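Local structure of lovastatin nonaketide synthase, polyketide synthase component (Aspergillus terreus, 7CPX) at residues 1274-1279 with 1808-1813; 1436-1441 with 2424-2429; 2359-2364 with 2401-2406. The protein builds synthase-bound dihydromonacolin L from malonyl-CoA, NADPH and S-adenosyl-L-methionine, as a homodimer that works with LovC in lovastatin biosynthesis. The protein carries 2 engineered substitutions. All coordinates share one frame; numbering follows the deposited sequence.

Contact 1. Residues 1274-1279 with 1808-1813; sequences ARWSWG and PRLKRD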
ATOM      1  N   ALA A1274     -54.013   3.550 -17.287  1.00106.06           N
ATOM      2  CA  ALA A1274     -55.290   3.594 -16.596  1.00106.06           C
ATOM      3  C   ALA A1274     -56.342   2.927 -17.469  1.00106.06           C
ATOM      4  O   ALA A1274     -56.184   2.827 -18.688  1.00106.06           O
ATOM      5  CB  ALA A1274     -55.704   5.032 -16.268  1.00106.06           C
ATOM      6  N   ARG A1275     -57.416   2.472 -16.832  1.00108.81           N
ATOM      7  CA  ARG A1275     -58.515   1.811 -17.515  1.00108.81           C
ATOM      8  C   ARG A1275     -59.834   2.468 -17.134  1.00108.81           C
ATOM      9  O   ARG A1275     -59.984   3.011 -16.033  1.00108.81           O
ATOM     10  CB  ARG A1275     -58.573   0.314 -17.181  1.00108.81           C
ATOM     11  CG  ARG A1275     -58.679   0.006 -15.698  1.00108.81           C
ATOM     12  CD  ARG A1275     -59.012  -1.459 -15.449  1.00108.81           C
ATOM     13  NE  ARG A1275     -58.192  -2.359 -16.255  1.00108.81           N
ATOM     14  CZ  ARG A1275     -58.605  -3.006 -17.338  1.00108.81           C
ATOM     15  NH1 ARG A1275     -59.847  -2.897 -17.783  1.00108.81           N
ATOM     16  NH2 ARG A1275     -57.751  -3.789 -17.990  1.00108.81           N
ATOM     17  N   TRP A1276     -60.786   2.407 -18.065  1.00113.42           N
ATOM     18  CA  TRP A1276     -62.141   2.906 -17.841  1.00113.42           C
ATOM     19  C   TRP A1276     -62.911   1.867 -17.036  1.00113.42           C
ATOM     20  O   TRP A1276     -63.709   1.087 -17.560  1.00113.42           O
ATOM     21  CB  TRP A1276     -62.843   3.193 -19.163  1.00113.42           C
ATOM     22  CG  TRP A1276     -62.374   4.420 -19.861  1.00113.42           C
ATOM     23  CD1 TRP A1276     -61.287   5.171 -19.549  1.00113.42           C
ATOM     24  CD2 TRP A1276     -62.987   5.048 -20.993  1.00113.42           C
ATOM     25  NE1 TRP A1276     -61.177   6.230 -20.415  1.00113.42           N
ATOM     26  CE2 TRP A1276     -62.209   6.177 -21.314  1.00113.42           C
ATOM     27  CE3 TRP A1276     -64.115   4.765 -21.768  1.00113.42           C
ATOM     28  CZ2 TRP A1276     -62.522   7.023 -22.374  1.00113.42           C
ATOM     29  CZ3 TRP A1276     -64.425   5.605 -22.821  1.00113.42           C
ATOM     30  CH2 TRP A1276     -63.632   6.720 -23.114  1.00113.42           C
ATOM     31  N   SER A1277     -62.659   1.849 -15.730  1.00115.58           N
ATOM     32  CA  SER A1277     -63.492   1.039 -14.859  1.00115.58           C
ATOM     33  C   SER A1277     -64.927   1.509 -15.037  1.00115.58           C
ATOM     34  O   SER A1277     -65.262   2.642 -14.682  1.00115.58           O
ATOM     35  CB  SER A1277     -63.048   1.164 -13.402  1.00115.58           C
ATOM     36  OG  SER A1277     -63.819   0.326 -12.559  1.00115.58           O
ATOM     37  N   TRP A1278     -65.768   0.666 -15.625  1.00115.65           N
ATOM     38  CA  TRP A1278     -67.159   1.004 -15.909  1.00115.65           C
ATOM     39  C   TRP A1278     -68.006   0.420 -14.784  1.00115.65           C
ATOM     40  O   TRP A1278     -68.180  -0.794 -14.683  1.00115.65           O
ATOM     41  CB  TRP A1278     -67.583   0.467 -17.269  1.00115.65           C
ATOM     42  CG  TRP A1278     -67.115   1.279 -18.437  1.00115.65           C
ATOM     43  CD1 TRP A1278     -66.037   1.026 -19.230  1.00115.65           C
ATOM     44  CD2 TRP A1278     -67.726   2.464 -18.959  1.00115.65           C
ATOM     45  NE1 TRP A1278     -65.931   1.983 -20.208  1.00115.65           N
ATOM     46  CE2 TRP A1278     -66.958   2.878 -20.065  1.00115.65           C
ATOM     47  CE3 TRP A1278     -68.843   3.218 -18.595  1.00115.65           C
ATOM     48  CZ2 TRP A1278     -67.272   4.013 -20.808  1.00115.65           C
ATOM     49  CZ3 TRP A1278     -69.154   4.340 -19.334  1.00115.65           C
ATOM     50  CH2 TRP A1278     -68.373   4.728 -20.427  1.00115.65           C
ATOM     51  N   GLY A1279     -68.538   1.294 -13.932  1.00122.32           N
ATOM     52  CA  GLY A1279     -69.298   0.851 -12.789  1.00122.32           C
ATOM     53  C   GLY A1279     -70.630   1.562 -12.676  1.00122.32           C
ATOM     54  O   GLY A1279     -70.828   2.639 -13.236  1.00122.32           O
ATOM     55  N   PRO A1808     -68.022   5.750 -16.314  1.00117.92           N
ATOM     56  CA  PRO A1808     -66.615   5.356 -16.356  1.00117.92           C
ATOM     57  C   PRO A1808     -65.765   6.168 -15.396  1.00117.92           C
ATOM     58  O   PRO A1808     -65.982   7.362 -15.181  1.00117.92           O
ATOM     59  CB  PRO A1808     -66.230   5.662 -17.807  1.00117.92           C
ATOM     60  CG  PRO A1808     -67.021   6.895 -18.113  1.00117.92           C
ATOM     61  CD  PRO A1808     -68.300   6.817 -17.293  1.00117.92           C
ATOM     62  N   ARG A1809     -64.774   5.497 -14.819  1.00119.84           N
ATOM     63  CA  ARG A1809     -63.803   6.151 -13.959  1.00119.84           C
ATOM     64  C   ARG A1809     -62.420   5.609 -14.277  1.00119.84           C
ATOM     65  O   ARG A1809     -62.249   4.406 -14.486  1.00119.84           O
ATOM     66  CB  ARG A1809     -64.141   5.940 -12.480  1.00119.84           C
ATOM     67  CG  ARG A1809     -65.538   6.407 -12.114  1.00119.84           C
ATOM     68  CD  ARG A1809     -65.526   7.323 -10.918  1.00119.84           C
ATOM     69  NE  ARG A1809     -66.875   7.724 -10.536  1.00119.84           N
ATOM     70  CZ  ARG A1809     -67.596   8.629 -11.183  1.00119.84           C
ATOM     71  NH1 ARG A1809     -67.130   9.246 -12.256  1.00119.84           N
ATOM     72  NH2 ARG A1809     -68.820   8.916 -10.748  1.00119.84           N
ATOM     73  N   LEU A1810     -61.437   6.500 -14.315  1.00114.28           N
ATOM     74  CA  LEU A1810     -60.083   6.118 -14.687  1.00114.28           C
ATOM     75  C   LEU A1810     -59.372   5.539 -13.474  1.00114.28           C
ATOM     76  O   LEU A1810     -59.117   6.253 -12.498  1.00114.28           O
ATOM     77  CB  LEU A1810     -59.328   7.324 -15.235  1.00114.28           C
ATOM     78  CG  LEU A1810     -60.129   8.164 -16.231  1.00114.28           C
ATOM     79  CD1 LEU A1810     -59.285   9.289 -16.786  1.00114.28           C
ATOM     80  CD2 LEU A1810     -60.663   7.293 -17.349  1.00114.28           C
ATOM     81  N   LYS A1811     -59.056   4.249 -13.530  1.00113.23           N
ATOM     82  CA  LYS A1811     -58.385   3.562 -12.437  1.00113.23           C
ATOM     83  C   LYS A1811     -57.101   2.929 -12.946  1.00113.23           C
ATOM     84  O   LYS A1811     -57.100   2.246 -13.974  1.00113.23           O
ATOM     85  CB  LYS A1811     -59.294   2.501 -11.814  1.00113.23           C
ATOM     86  CG  LYS A1811     -60.591   3.075 -11.270  1.00113.23           C
ATOM     87  CD  LYS A1811     -60.947   2.527  -9.897  1.00113.23           C
ATOM     88  CE  LYS A1811     -61.575   1.148  -9.978  1.00113.23           C
ATOM     89  NZ  LYS A1811     -62.235   0.779  -8.695  1.00113.23           N
ATOM     90  N   ARG A1812     -56.012   3.155 -12.216  1.00108.07           N
ATOM     91  CA  ARG A1812     -54.711   2.653 -12.633  1.00108.07           C
ATOM     92  C   ARG A1812     -54.793   1.159 -12.905  1.00108.07           C
ATOM     93  O   ARG A1812     -55.049   0.366 -11.994  1.00108.07           O
ATOM     94  CB  ARG A1812     -53.666   2.937 -11.556  1.00108.07           C
ATOM     95  CG  ARG A1812     -53.551   4.395 -11.142  1.00108.07           C
ATOM     96  CD  ARG A1812     -53.115   5.275 -12.296  1.00108.07           C
ATOM     97  NE  ARG A1812     -52.838   6.638 -11.861  1.00108.07           N
ATOM     98  CZ  ARG A1812     -52.548   7.640 -12.678  1.00108.07           C
ATOM     99  NH1 ARG A1812     -52.481   7.467 -13.987  1.00108.07           N
ATOM    100  NH2 ARG A1812     -52.317   8.848 -12.170  1.00108.07           N
ATOM    101  N   ASP A1813     -54.572   0.773 -14.161  1.00106.64           N
ATOM    102  CA  ASP A1813     -54.613  -0.635 -14.550  1.00106.64           C
ATOM    103  C   ASP A1813     -53.343  -1.290 -14.018  1.00106.64           C
ATOM    104  O   ASP A1813     -52.321  -1.406 -14.700  1.00106.64           O
ATOM    105  CB  ASP A1813     -54.740  -0.778 -16.059  1.00106.64           C
ATOM    106  CG  ASP A1813     -54.920  -2.218 -16.495  1.00106.64           C
ATOM    107  OD1 ASP A1813     -54.994  -3.102 -15.617  1.00106.64           O
ATOM    108  OD2 ASP A1813     -54.985  -2.467 -17.717  1.00106.64           O
TER
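Arg1275 and Lys1811 exchange both of their backbone hydrogen bonds, which identifies them as a hydrogen-bonded antiparallel pair. Arg1275 N gives to Lys1811 O at 2.9 Å, and the return bond from Lys1811 N to Arg1275 O is nearly straight, 169° at the hydrogen. Two positions on, Arg1809 N gives to Ser1277 O at 2.9 Å, while the reverse bond from Ser1277 N is weak by its angle. That amide is also turned back weakly toward Arg1275 O, in an inverse gamma turn centred on Trp1276. Three CA-H...O contacts supplement the ladder, one of them Leu1810 CA to Arg1275 O at 3.4 Å.

The ladder attaches 1275-1280, the edge strand within this chain, to 1804-1811 in a mixed sheet whose further strands are largely parallel. This is consistent with the non-catalytic, Rossmann-like structural half of a ketoreductase, as in related synthases.

Apolar packing includes Pro1808, which lies over one face of the Trp1278 indole: Pro1808 CB stands 3.3 Å from the centroid of the six-membered ring, 4° off its normal, a CH-pi contact. On the same face of the sheet, Trp1276 CB and Pro1808 CB are 4.4 Å apart.

The charged contact is on the face that carries Arg1275, Ser1277, Arg1809 and Lys1811. Arg1275 CG sits between its backbone N and carbonyl carbon (chi1 56°); the chain then bends at chi3, and Arg1275 NH2 meets Asp1813 OD2 in a salt bridge at 3.1 Å. Its hydrogen bond is weak by its angle. At the following helix's N-cap, Asp1813 OD1 accepts a weak bond from Ala1815 N; OD2 also salt-bridges Arg1816.

Contact 2. Residues 1436-1441 with 2424-2429; sequences RYQSMD and IGNLKI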
ATOM      1  N   ARG A1436     -68.769   5.192  -7.895  1.00129.01           N
ATOM      2  CA  ARG A1436     -69.615   6.290  -8.346  1.00129.01           C
ATOM      3  C   ARG A1436     -69.214   7.600  -7.678  1.00129.01           C
ATOM      4  O   ARG A1436     -69.082   8.629  -8.350  1.00129.01           O
ATOM      5  CB  ARG A1436     -71.081   5.966  -8.075  1.00129.01           C
ATOM      6  CG  ARG A1436     -72.037   7.007  -8.621  1.00129.01           C
ATOM      7  CD  ARG A1436     -72.391   8.043  -7.575  1.00129.01           C
ATOM      8  NE  ARG A1436     -72.472   9.391  -8.124  1.00129.01           N
ATOM      9  CZ  ARG A1436     -73.564   9.927  -8.653  1.00129.01           C
ATOM     10  NH1 ARG A1436     -74.691   9.243  -8.758  1.00129.01           N
ATOM     11  NH2 ARG A1436     -73.524  11.183  -9.085  1.00129.01           N
ATOM     12  N   TYR A1437     -69.015   7.582  -6.363  1.00133.92           N
ATOM     13  CA  TYR A1437     -68.483   8.723  -5.625  1.00133.92           C
ATOM     14  C   TYR A1437     -67.033   8.407  -5.289  1.00133.92           C
ATOM     15  O   TYR A1437     -66.761   7.540  -4.453  1.00133.92           O
ATOM     16  CB  TYR A1437     -69.276   8.999  -4.349  1.00133.92           C
ATOM     17  CG  TYR A1437     -70.777   9.024  -4.513  1.00133.92           C
ATOM     18  CD1 TYR A1437     -71.427  10.153  -4.986  1.00133.92           C
ATOM     19  CD2 TYR A1437     -71.544   7.923  -4.168  1.00133.92           C
ATOM     20  CE1 TYR A1437     -72.801  10.178  -5.126  1.00133.92           C
ATOM     21  CE2 TYR A1437     -72.917   7.938  -4.305  1.00133.92           C
ATOM     22  CZ  TYR A1437     -73.542   9.068  -4.782  1.00133.92           C
ATOM     23  OH  TYR A1437     -74.911   9.087  -4.920  1.00133.92           O
ATOM     24  N   GLN A1438     -66.107   9.102  -5.935  1.00126.29           N
ATOM     25  CA  GLN A1438     -64.691   8.904  -5.676  1.00126.29           C
ATOM     26  C   GLN A1438     -64.197   9.896  -4.630  1.00126.29           C
ATOM     27  O   GLN A1438     -64.851  10.896  -4.327  1.00126.29           O
ATOM     28  CB  GLN A1438     -63.881   9.059  -6.958  1.00126.29           C
ATOM     29  CG  GLN A1438     -64.210   8.044  -8.034  1.00126.29           C
ATOM     30  CD  GLN A1438     -63.330   6.811  -7.967  1.00126.29           C
ATOM     31  OE1 GLN A1438     -62.414   6.647  -8.770  1.00126.29           O
ATOM     32  NE2 GLN A1438     -63.607   5.936  -7.007  1.00126.29           N
ATOM     33  N   SER A1439     -63.019   9.604  -4.083  1.00130.41           N
ATOM     34  CA  SER A1439     -62.398  10.463  -3.079  1.00130.41           C
ATOM     35  C   SER A1439     -63.346  10.702  -1.907  1.00130.41           C
ATOM     36  O   SER A1439     -63.428  11.803  -1.358  1.00130.41           O
ATOM     37  CB  SER A1439     -61.952  11.789  -3.698  1.00130.41           C
ATOM     38  OG  SER A1439     -60.901  11.589  -4.625  1.00130.41           O
ATOM     39  N   MET A1440     -64.073   9.659  -1.524  1.00139.36           N
ATOM     40  CA  MET A1440     -64.993   9.753  -0.402  1.00139.36           C
ATOM     41  C   MET A1440     -64.225   9.776   0.909  1.00139.36           C
ATOM     42  O   MET A1440     -63.239   9.056   1.077  1.00139.36           O
ATOM     43  CB  MET A1440     -65.960   8.571  -0.396  1.00139.36           C
ATOM     44  CG  MET A1440     -66.595   8.283  -1.730  1.00139.36           C
ATOM     45  SD  MET A1440     -67.904   7.055  -1.589  1.00139.36           S
ATOM     46  CE  MET A1440     -69.206   8.038  -0.852  1.00139.36           C
ATOM     47  N   ASP A1441     -64.672  10.622   1.832  1.00144.55           N
ATOM     48  CA  ASP A1441     -64.205  10.562   3.210  1.00144.55           C
ATOM     49  C   ASP A1441     -64.979   9.451   3.906  1.00144.55           C
ATOM     50  O   ASP A1441     -66.188   9.569   4.134  1.00144.55           O
ATOM     51  CB  ASP A1441     -64.396  11.906   3.904  1.00144.55           C
ATOM     52  CG  ASP A1441     -63.438  12.965   3.397  1.00144.55           C
ATOM     53  OD1 ASP A1441     -62.297  12.611   3.034  1.00144.55           O
ATOM     54  OD2 ASP A1441     -63.827  14.151   3.360  1.00144.55           O
ATOM     55  N   ILE A2424     -61.798  10.959 -13.123  1.00117.81           N
ATOM     56  CA  ILE A2424     -60.406  10.755 -12.740  1.00117.81           C
ATOM     57  C   ILE A2424     -60.307  10.530 -11.238  1.00117.81           C
ATOM     58  O   ILE A2424     -59.227  10.663 -10.652  1.00117.81           O
ATOM     59  CB  ILE A2424     -59.556  11.967 -13.150  1.00117.81           C
ATOM     60  CG1 ILE A2424     -59.875  13.138 -12.216  1.00117.81           C
ATOM     61  CG2 ILE A2424     -59.831  12.332 -14.595  1.00117.81           C
ATOM     62  CD1 ILE A2424     -59.512  14.481 -12.757  1.00117.81           C
ATOM     63  N   GLY A2425     -61.430  10.189 -10.608  1.00118.34           N
ATOM     64  CA  GLY A2425     -61.484  10.217  -9.155  1.00118.34           C
ATOM     65  C   GLY A2425     -60.427   9.346  -8.505  1.00118.34           C
ATOM     66  O   GLY A2425     -59.798   9.740  -7.520  1.00118.34           O
ATOM     67  N   ASN A2426     -60.212   8.149  -9.052  1.00115.90           N
ATOM     68  CA  ASN A2426     -59.280   7.211  -8.440  1.00115.90           C
ATOM     69  C   ASN A2426     -57.826   7.639  -8.587  1.00115.90           C
ATOM     70  O   ASN A2426     -56.954   7.021  -7.967  1.00115.90           O
ATOM     71  CB  ASN A2426     -59.464   5.819  -9.045  1.00115.90           C
ATOM     72  CG  ASN A2426     -59.428   4.725  -7.999  1.00115.90           C
ATOM     73  OD1 ASN A2426     -60.466   4.297  -7.497  1.00115.90           O
ATOM     74  ND2 ASN A2426     -58.228   4.268  -7.660  1.00115.90           N
ATOM     75  N   LEU A2427     -57.543   8.669  -9.383  1.00113.75           N
ATOM     76  CA  LEU A2427     -56.179   9.078  -9.684  1.00113.75           C
ATOM     77  C   LEU A2427     -55.719  10.265  -8.843  1.00113.75           C
ATOM     78  O   LEU A2427     -54.771  10.957  -9.233  1.00113.75           O
ATOM     79  CB  LEU A2427     -56.055   9.420 -11.170  1.00113.75           C
ATOM     80  CG  LEU A2427     -56.743   8.450 -12.132  1.00113.75           C
ATOM     81  CD1 LEU A2427     -56.478   8.852 -13.571  1.00113.75           C
ATOM     82  CD2 LEU A2427     -56.291   7.024 -11.883  1.00113.75           C
ATOM     83  N   LYS A2428     -56.357  10.512  -7.705  1.00121.26           N
ATOM     84  CA  LYS A2428     -56.061  11.675  -6.882  1.00121.26           C
ATOM     85  C   LYS A2428     -55.198  11.292  -5.685  1.00121.26           C
ATOM     86  O   LYS A2428     -55.346  10.214  -5.104  1.00121.26           O
ATOM     87  CB  LYS A2428     -57.356  12.338  -6.411  1.00121.26           C
ATOM     88  CG  LYS A2428     -58.150  12.963  -7.547  1.00121.26           C
ATOM     89  CD  LYS A2428     -59.485  13.507  -7.077  1.00121.26           C
ATOM     90  CE  LYS A2428     -60.230  14.195  -8.209  1.00121.26           C
ATOM     91  NZ  LYS A2428     -61.557  14.714  -7.777  1.00121.26           N
ATOM     92  N   ILE A2429     -54.289  12.194  -5.327  1.00126.14           N
ATOM     93  CA  ILE A2429     -53.320  11.974  -4.255  1.00126.14           C
ATOM     94  C   ILE A2429     -53.967  12.291  -2.911  1.00126.14           C
ATOM     95  O   ILE A2429     -54.917  13.086  -2.858  1.00126.14           O
ATOM     96  CB  ILE A2429     -52.061  12.831  -4.474  1.00126.14           C
ATOM     97  CG1 ILE A2429     -51.454  12.543  -5.849  1.00126.14           C
ATOM     98  CG2 ILE A2429     -51.023  12.580  -3.381  1.00126.14           C
ATOM     99  CD1 ILE A2429     -50.237  13.388  -6.165  1.00126.14           C
TER
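Gln1438 meets Gly2425 and Asn2426 along the length of its side chain. Its CB bond points at the opposing segment, and Gln1438 CB comes to 3.5 Å from Gly2425 CA, an approach made possible by the bare alpha carbon of the glycine. Gln1438 CG follows at 3.7 Å from Gly2425 CA, placed anti to its own carbonyl carbon (chi1 -63°). At chi2 the chain bends (-92°), so that CD turns from the glycine toward the next residue and lies 3.6 Å from Asn2426 N. At the tip, Gln1438 OE1 is placed 2.7 Å from Asn2426 N and 3.1 Å from Asn2426 CB. The other branch, NE2, is modelled as giving a hydrogen bond to Ala1434 O on its own side, which ties the amide back to the end of helix 1420-1436.

That helix leads through Tyr1437, the first residue to leave helical angles, into strand 1440-1445, which belongs to the mixed sheet of the methyltransferase domain. A glycine-rich turn of the Rossmann type follows the strand and probably belongs to the methyl-donor site. Gln1438 and Ser1439 therefore sit at the strand's other end. Their partner, the end of a 3-10 segment, 2425-2426, with the residues after it, lies near the end of the ketoreductase region, so the contact joins two domains distant in sequence. With 196 Å² buried, both sides summed, it is small and near the surface.

Ser1439 adds a second touch. Ser1439 OG stands 3.4 Å from Lys2428 CD and 3.6 Å from Gly2425 O. The lysine chain is extended beyond CG and presents its methylenes to the serine, while Lys2428 NZ is held by Phe2419 O.

Contact 3. Residues 2359-2364 with 2401-2406; sequences DSVEEH and LTTGIP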
ATOM      1  N   ASP A2359     -49.480  13.857 -17.837  1.00107.83           N
ATOM      2  CA  ASP A2359     -48.216  13.231 -17.489  1.00107.83           C
ATOM      3  C   ASP A2359     -47.385  12.972 -18.741  1.00107.83           C
ATOM      4  O   ASP A2359     -47.901  12.864 -19.857  1.00107.83           O
ATOM      5  CB  ASP A2359     -48.457  11.921 -16.741  1.00107.83           C
ATOM      6  CG  ASP A2359     -47.199  11.374 -16.099  1.00107.83           C
ATOM      7  OD1 ASP A2359     -46.120  11.974 -16.291  1.00107.83           O
ATOM      8  OD2 ASP A2359     -47.289  10.346 -15.396  1.00107.83           O
ATOM      9  N   SER A2360     -46.075  12.870 -18.540  1.00105.62           N
ATOM     10  CA  SER A2360     -45.154  12.630 -19.641  1.00105.62           C
ATOM     11  C   SER A2360     -45.136  11.152 -20.001  1.00105.62           C
ATOM     12  O   SER A2360     -45.041  10.288 -19.123  1.00105.62           O
ATOM     13  CB  SER A2360     -43.749  13.097 -19.270  1.00105.62           C
ATOM     14  OG  SER A2360     -43.272  12.417 -18.122  1.00105.62           O
ATOM     15  N   VAL A2361     -45.227  10.865 -21.294  1.00101.75           N
ATOM     16  CA  VAL A2361     -45.112   9.512 -21.822  1.00101.75           C
ATOM     17  C   VAL A2361     -43.807   9.448 -22.600  1.00101.75           C
ATOM     18  O   VAL A2361     -43.630  10.164 -23.593  1.00101.75           O
ATOM     19  CB  VAL A2361     -46.308   9.141 -22.708  1.00101.75           C
ATOM     20  CG1 VAL A2361     -46.128   7.750 -23.278  1.00101.75           C
ATOM     21  CG2 VAL A2361     -47.596   9.228 -21.915  1.00101.75           C
ATOM     22  N   GLU A2362     -42.893   8.592 -22.158  1.00100.79           N
ATOM     23  CA  GLU A2362     -41.601   8.496 -22.813  1.00100.79           C
ATOM     24  C   GLU A2362     -41.740   7.801 -24.163  1.00100.79           C
ATOM     25  O   GLU A2362     -42.738   7.138 -24.456  1.00100.79           O
ATOM     26  CB  GLU A2362     -40.600   7.731 -21.946  1.00100.79           C
ATOM     27  CG  GLU A2362     -40.767   7.913 -20.446  1.00100.79           C
ATOM     28  CD  GLU A2362     -40.849   9.366 -20.023  1.00100.79           C
ATOM     29  OE1 GLU A2362     -41.748  10.084 -20.509  1.00100.79           O
ATOM     30  OE2 GLU A2362     -40.013   9.789 -19.199  1.00100.79           O
ATOM     31  N   GLU A2363     -40.711   7.968 -24.995  1.00 99.06           N
ATOM     32  CA  GLU A2363     -40.661   7.256 -26.266  1.00 99.06           C
ATOM     33  C   GLU A2363     -40.832   5.759 -26.048  1.00 99.06           C
ATOM     34  O   GLU A2363     -41.675   5.113 -26.681  1.00 99.06           O
ATOM     35  CB  GLU A2363     -39.334   7.560 -26.965  1.00 99.06           C
ATOM     36  CG  GLU A2363     -39.063   6.751 -28.224  1.00 99.06           C
ATOM     37  CD  GLU A2363     -37.705   7.064 -28.822  1.00 99.06           C
ATOM     38  OE1 GLU A2363     -37.173   8.159 -28.545  1.00 99.06           O
ATOM     39  OE2 GLU A2363     -37.166   6.213 -29.559  1.00 99.06           O
ATOM     40  N   HIS A2364     -40.049   5.194 -25.130  1.00 96.49           N
ATOM     41  CA  HIS A2364     -40.132   3.765 -24.859  1.00 96.49           C
ATOM     42  C   HIS A2364     -41.348   3.419 -24.013  1.00 96.49           C
ATOM     43  O   HIS A2364     -41.909   2.329 -24.160  1.00 96.49           O
ATOM     44  CB  HIS A2364     -38.845   3.300 -24.183  1.00 96.49           C
ATOM     45  CG  HIS A2364     -37.611   3.790 -24.871  1.00 96.49           C
ATOM     46  ND1 HIS A2364     -37.146   3.237 -26.045  1.00 96.49           N
ATOM     47  CD2 HIS A2364     -36.764   4.801 -24.568  1.00 96.49           C
ATOM     48  CE1 HIS A2364     -36.057   3.878 -26.428  1.00 96.49           C
ATOM     49  NE2 HIS A2364     -35.803   4.832 -25.550  1.00 96.49           N
ATOM     50  N   LEU A2401     -56.587   2.065 -23.707  1.00101.71           N
ATOM     51  CA  LEU A2401     -55.544   2.193 -22.696  1.00101.71           C
ATOM     52  C   LEU A2401     -55.396   3.670 -22.366  1.00101.71           C
ATOM     53  O   LEU A2401     -54.741   4.421 -23.093  1.00101.71           O
ATOM     54  CB  LEU A2401     -54.233   1.596 -23.190  1.00101.71           C
ATOM     55  CG  LEU A2401     -54.177   0.069 -23.252  1.00101.71           C
ATOM     56  CD1 LEU A2401     -55.129  -0.476 -24.302  1.00101.71           C
ATOM     57  CD2 LEU A2401     -52.763  -0.396 -23.529  1.00101.71           C
ATOM     58  N   THR A2402     -56.040   4.096 -21.284  1.00108.03           N
ATOM     59  CA  THR A2402     -55.909   5.473 -20.832  1.00108.03           C
ATOM     60  C   THR A2402     -54.512   5.694 -20.271  1.00108.03           C
ATOM     61  O   THR A2402     -54.022   4.896 -19.467  1.00108.03           O
ATOM     62  CB  THR A2402     -56.966   5.786 -19.777  1.00108.03           C
ATOM     63  OG1 THR A2402     -58.270   5.538 -20.318  1.00108.03           O
ATOM     64  CG2 THR A2402     -56.876   7.237 -19.336  1.00108.03           C
ATOM     65  N   THR A2403     -53.872   6.779 -20.694  1.00103.73           N
ATOM     66  CA  THR A2403     -52.485   7.020 -20.335  1.00103.73           C
ATOM     67  C   THR A2403     -52.228   8.517 -20.284  1.00103.73           C
ATOM     68  O   THR A2403     -52.951   9.313 -20.887  1.00103.73           O
ATOM     69  CB  THR A2403     -51.535   6.345 -21.332  1.00103.73           C
ATOM     70  OG1 THR A2403     -51.923   4.976 -21.513  1.00103.73           O
ATOM     71  CG2 THR A2403     -50.110   6.392 -20.829  1.00103.73           C
ATOM     72  N   GLY A2404     -51.186   8.894 -19.547  1.00106.73           N
ATOM     73  CA  GLY A2404     -50.747  10.270 -19.500  1.00106.73           C
ATOM     74  C   GLY A2404     -51.375  11.118 -18.419  1.00106.73           C
ATOM     75  O   GLY A2404     -51.172  12.339 -18.422  1.00106.73           O
ATOM     76  N   ILE A2405     -52.137  10.527 -17.507  1.00110.49           N
ATOM     77  CA  ILE A2405     -52.727  11.255 -16.387  1.00110.49           C
ATOM     78  C   ILE A2405     -51.823  11.057 -15.173  1.00110.49           C
ATOM     79  O   ILE A2405     -51.671   9.914 -14.714  1.00110.49           O
ATOM     80  CB  ILE A2405     -54.153  10.780 -16.091  1.00110.49           C
ATOM     81  CG1 ILE A2405     -55.022  10.956 -17.334  1.00110.49           C
ATOM     82  CG2 ILE A2405     -54.732  11.565 -14.926  1.00110.49           C
ATOM     83  CD1 ILE A2405     -56.405  10.397 -17.189  1.00110.49           C
ATOM     84  N   PRO A2406     -51.224  12.110 -14.629  1.00110.79           N
ATOM     85  CA  PRO A2406     -50.334  11.942 -13.486  1.00110.79           C
ATOM     86  C   PRO A2406     -51.130  11.784 -12.205  1.00110.79           C
ATOM     87  O   PRO A2406     -52.339  12.062 -12.180  1.00110.79           O
ATOM     88  CB  PRO A2406     -49.528  13.246 -13.481  1.00110.79           C
ATOM     89  CG  PRO A2406     -50.504  14.251 -13.979  1.00110.79           C
ATOM     90  CD  PRO A2406     -51.382  13.533 -14.982  1.00110.79           C
TER
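Thr2403 and Val2361 meet through methyl groups, Thr2403 CG2 lying 3.9 Å from Val2361 CG2 with the two side chains crossing at about a right angle. The threonine methyl is anti to its backbone N, which turns it to the valine. Thr2403 comes just after strand 2400-2402, the outermost strand, within this chain, of the parallel sheet of the ketoreductase domain, whose Rossmann-type core binds NADP through other residues.

Next, Gly2404 brings its backbone against the opposing segment. With a positive phi (90°), it lies with CA 4.1 Å from Val2361 CG2 and offers its carbonyl to Asp2359. Asp2359 N donates to Gly2404 O; the modelled separation of 2.3 Å is too short to be taken literally at this resolution, but the direction of the bond is clear. The backbone of Asp2359 is also hydrogen-bonded to Ala2335, beside the short parallel pair 2335-2336 and 2360-2361.

Ile2405 directs its side chain away from this segment, to Leu1810 and Met2299. Pro2406 returns to the interface: its CD is 3.4 Å from Asp2359 N, and its CB is 3.7 Å from Asp2359 CB, the two side chains sliding past each other in opposite directions. Asp2359 CG is anti to its backbone N (chi1 -168°), and Asp2359 OD2 comes no nearer to Pro2406 CA than 3.9 Å.

The aspartate thus joins this contact through its amide and CB, whereas its carboxylate turns back to Ser2360 N, modelled very short, and has a long, weak ion pair with Arg2355; apolar packing, with one backbone bond of doubtful modelled length, makes up the buried interface.

How the contacts relate
From the N terminus, contact 1 opens at 1274-1279, and contact 2 opens at 1436-1441 before contact 1 closes at 1808-1813, so the two cross. Contact 3 then opens and closes within the ketoreductase, 37 residues apart, in series with contact 1 and nested inside the loop that contact 2 completes at 2424-2429. Contacts 1 and 2 have centres about 11 Å apart, contacts 1 and 3 about 15 Å. Strand 1804-1811 and the residues after it mediate: Arg1809 reaches the carbonyl of Arg1436, and Arg1812 NH1 probably bonds to Ile2405 O. The probable structural ketoreductase half is thereby tied to both the methyltransferase and the catalytic ketoreductase domain.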